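Local coordinates for protein flavodoxin (Lactobacillus reuteri, PDB 5VEG) that binds flavin mononucleotide and probably serves as a low-potential electron donor to redox enzymes, in association with a propanediol-utilisation bacterial microcompartment, at residues A[32-37]-A[68-73]. Residues are numbered along the deposited sequence; the frame is centred on the assembly and turned at random.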
ATOM      1  N   THR A  32      -4.021 -14.635  -3.084  1.00 35.35           N
ATOM      2  CA  THR A  32      -4.674 -13.454  -3.622  1.00 33.60           C
ATOM      3  C   THR A  32      -4.119 -12.199  -2.948  1.00 33.60           C
ATOM      4  O   THR A  32      -3.615 -12.246  -1.819  1.00 30.95           O
ATOM      5  CB  THR A  32      -6.193 -13.508  -3.413  1.00 29.79           C
ATOM      6  OG1 THR A  32      -6.466 -13.565  -2.011  1.00 32.19           O
ATOM      7  CG2 THR A  32      -6.786 -14.748  -4.089  1.00 36.78           C
ATOM      8  N   ALA A  33      -4.228 -11.076  -3.655  1.00 28.06           N
ATOM      9  CA  ALA A  33      -3.805  -9.783  -3.150  1.00 28.01           C
ATOM     10  C   ALA A  33      -4.739  -8.716  -3.689  1.00 29.99           C
ATOM     11  O   ALA A  33      -5.264  -8.826  -4.799  1.00 36.78           O
ATOM     12  CB  ALA A  33      -2.361  -9.447  -3.542  1.00 29.79           C
ATOM     13  N   HIS A  34      -4.955  -7.688  -2.883  1.00 31.60           N
ATOM     14  CA  HIS A  34      -5.668  -6.495  -3.312  1.00 29.70           C
ATOM     15  C   HIS A  34      -4.761  -5.295  -3.075  1.00 27.33           C
ATOM     16  O   HIS A  34      -4.313  -5.069  -1.947  1.00 25.72           O
ATOM     17  CB  HIS A  34      -6.996  -6.359  -2.562  1.00 28.47           C
ATOM     18  CG  HIS A  34      -7.998  -5.498  -3.266  1.00 34.84           C
ATOM     19  ND1 HIS A  34      -9.349  -5.778  -3.281  1.00 30.79           N
ATOM     20  CD2 HIS A  34      -7.842  -4.353  -3.971  1.00 31.40           C
ATOM     21  CE1 HIS A  34      -9.983  -4.841  -3.964  1.00 33.51           C
ATOM     22  NE2 HIS A  34      -9.091  -3.965  -4.396  1.00 35.98           N
ATOM     23  N   VAL A  35      -4.464  -4.550  -4.143  1.00 31.98           N
ATOM     24  CA  VAL A  35      -3.668  -3.322  -4.072  1.00 28.06           C
ATOM     25  C   VAL A  35      -4.596  -2.147  -4.321  1.00 29.06           C
ATOM     26  O   VAL A  35      -5.199  -2.041  -5.397  1.00 33.37           O
ATOM     27  CB  VAL A  35      -2.509  -3.322  -5.084  1.00 25.08           C
ATOM     28  CG1 VAL A  35      -1.769  -1.997  -5.044  1.00 28.71           C
ATOM     29  CG2 VAL A  35      -1.552  -4.472  -4.806  1.00 27.85           C
ATOM     30  N   VAL A  36      -4.726  -1.263  -3.343  1.00 22.22           N
ATOM     31  CA  VAL A  36      -5.461  -0.027  -3.563  1.00 23.60           C
ATOM     32  C   VAL A  36      -4.467   1.123  -3.633  1.00 25.25           C
ATOM     33  O   VAL A  36      -3.421   1.116  -2.973  1.00 27.74           O
ATOM     34  CB  VAL A  36      -6.543   0.241  -2.496  1.00 31.37           C
ATOM     35  CG1 VAL A  36      -7.599  -0.890  -2.506  1.00 36.61           C
ATOM     36  CG2 VAL A  36      -5.924   0.395  -1.126  1.00 33.81           C
ATOM     37  N   TYR A  37      -4.799   2.124  -4.442  1.00 28.17           N
ATOM     38  CA  TYR A  37      -3.945   3.298  -4.560  1.00 27.77           C
ATOM     39  C   TYR A  37      -4.781   4.556  -4.427  1.00 30.66           C
ATOM     40  O   TYR A  37      -5.984   4.567  -4.723  1.00 28.72           O
ATOM     41  CB  TYR A  37      -3.159   3.327  -5.894  1.00 31.74           C
ATOM     42  CG  TYR A  37      -4.039   3.361  -7.133  1.00 33.57           C
ATOM     43  CD1 TYR A  37      -4.476   4.571  -7.676  1.00 34.45           C
ATOM     44  CD2 TYR A  37      -4.433   2.179  -7.755  1.00 31.57           C
ATOM     45  CE1 TYR A  37      -5.292   4.594  -8.797  1.00 33.72           C
ATOM     46  CE2 TYR A  37      -5.238   2.195  -8.874  1.00 29.79           C
ATOM     47  CZ  TYR A  37      -5.666   3.396  -9.386  1.00 30.88           C
ATOM     48  OH  TYR A  37      -6.463   3.395 -10.501  1.00 30.27           O
ATOM     49  N   SER A  68     -10.890   5.453  -3.454  1.00 37.57           N
ATOM     50  CA  SER A  68     -12.215   6.026  -3.253  1.00 39.86           C
ATOM     51  C   SER A  68     -13.324   5.154  -3.828  1.00 40.34           C
ATOM     52  O   SER A  68     -14.483   5.344  -3.455  1.00 39.78           O
ATOM     53  CB  SER A  68     -12.305   7.422  -3.862  1.00 40.49           C
ATOM     54  OG  SER A  68     -12.627   7.347  -5.239  1.00 37.25           O
ATOM     55  N   GLN A  69     -12.999   4.212  -4.717  1.00 37.49           N
ATOM     56  CA  GLN A  69     -13.972   3.267  -5.260  1.00 41.37           C
ATOM     57  C   GLN A  69     -13.929   1.903  -4.574  1.00 39.87           C
ATOM     58  O   GLN A  69     -14.474   0.937  -5.113  1.00 41.36           O
ATOM     59  CB  GLN A  69     -13.740   3.065  -6.762  1.00 44.45           C
ATOM     60  CG  GLN A  69     -13.670   4.331  -7.581  1.00 46.99           C
ATOM     61  CD  GLN A  69     -15.025   4.768  -8.087  1.00 60.23           C
ATOM     62  OE1 GLN A  69     -16.013   4.748  -7.347  1.00 57.98           O
ATOM     63  NE2 GLN A  69     -15.080   5.182  -9.351  1.00 66.38           N
ATOM     64  N   THR A  70     -13.271   1.786  -3.425  1.00 35.53           N
ATOM     65  CA  THR A  70     -13.025   0.492  -2.800  1.00 39.46           C
ATOM     66  C   THR A  70     -13.570   0.508  -1.384  1.00 35.23           C
ATOM     67  O   THR A  70     -13.307   1.448  -0.626  1.00 31.24           O
ATOM     68  CB  THR A  70     -11.527   0.152  -2.787  1.00 40.78           C
ATOM     69  OG1 THR A  70     -10.981   0.342  -4.098  1.00 42.08           O
ATOM     70  CG2 THR A  70     -11.304  -1.288  -2.354  1.00 32.72           C
ATOM     71  N   ASP A  71     -14.342  -0.520  -1.038  1.00 32.92           N
ATOM     72  CA  ASP A  71     -14.793  -0.724   0.329  1.00 39.68           C
ATOM     73  C   ASP A  71     -13.866  -1.707   1.033  1.00 32.39           C
ATOM     74  O   ASP A  71     -13.459  -2.718   0.453  1.00 35.44           O
ATOM     75  CB  ASP A  71     -16.238  -1.227   0.357  1.00 45.04           C
ATOM     76  CG  ASP A  71     -17.205  -0.248  -0.309  1.00 61.92           C
ATOM     77  OD1 ASP A  71     -17.222   0.939   0.106  1.00 61.07           O
ATOM     78  OD2 ASP A  71     -17.931  -0.657  -1.249  1.00 59.71           O
ATOM     79  N   VAL A  72     -13.516  -1.392   2.283  1.00 35.15           N
ATOM     80  CA  VAL A  72     -12.651  -2.278   3.056  1.00 30.21           C
ATOM     81  C   VAL A  72     -13.225  -3.687   3.125  1.00 32.46           C
ATOM     82  O   VAL A  72     -12.477  -4.669   3.077  1.00 36.65           O
ATOM     83  CB  VAL A  72     -12.411  -1.696   4.464  1.00 33.33           C
ATOM     84  CG1 VAL A  72     -11.768  -2.742   5.387  1.00 27.61           C
ATOM     85  CG2 VAL A  72     -11.536  -0.425   4.379  1.00 32.15           C
ATOM     86  N   ALA A  73     -14.552  -3.820   3.208  1.00 37.95           N
ATOM     87  CA  ALA A  73     -15.155  -5.151   3.280  1.00 37.42           C
ATOM     88  C   ALA A  73     -14.784  -6.004   2.071  1.00 37.06           C
ATOM     89  O   ALA A  73     -14.609  -7.221   2.197  1.00 38.79           O
ATOM     90  CB  ALA A  73     -16.678  -5.042   3.405  1.00 43.30           C
TER
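Val-36, in the 32-37 part of strand 31-38, comes closest to the 68-73 connection at Thr-70, where the CA atoms of the two residues stand 7.6 Å apart and no hydrogen bond joins the segments. The contact is made by side chains alone, and Thr-70 illustrates how a single threonine can serve an apolar and a polar neighbourhood at once. Its methyl does most of the touching: CG2 lies 3.7 Å from CG1 of Val-36 and 4.0 Å from NE2 of His-34; the histidine and threonine side chains approach from opposite directions, and CG2 meets the imidazole obliquely. A chi1 of -50° puts OG1 beside the backbone N and turns CG2 toward the valine and the ring, while the hydroxyl takes up hydrogen bonds with the carbonyl O of Glu-66 and with OG of Ser-65. The same serine hydroxyl also bonds NE2 of His-34. With CG set anti to the main-chain N (chi1 -158°), the His-34 ring is carried out from the strand to this meeting point. In the flavodoxin-like fold, the contact joins strand 31-38 of the central parallel sheet to the connection between strand 60-66 and helix 72-75: Phe-100 of helix 98-105 packs on both Val-36 and Thr-70, Phe-75 of helix 72-75 meets the His-34 ring, and helix 43-56 packs against Val-35 on the other face of strand 31-38.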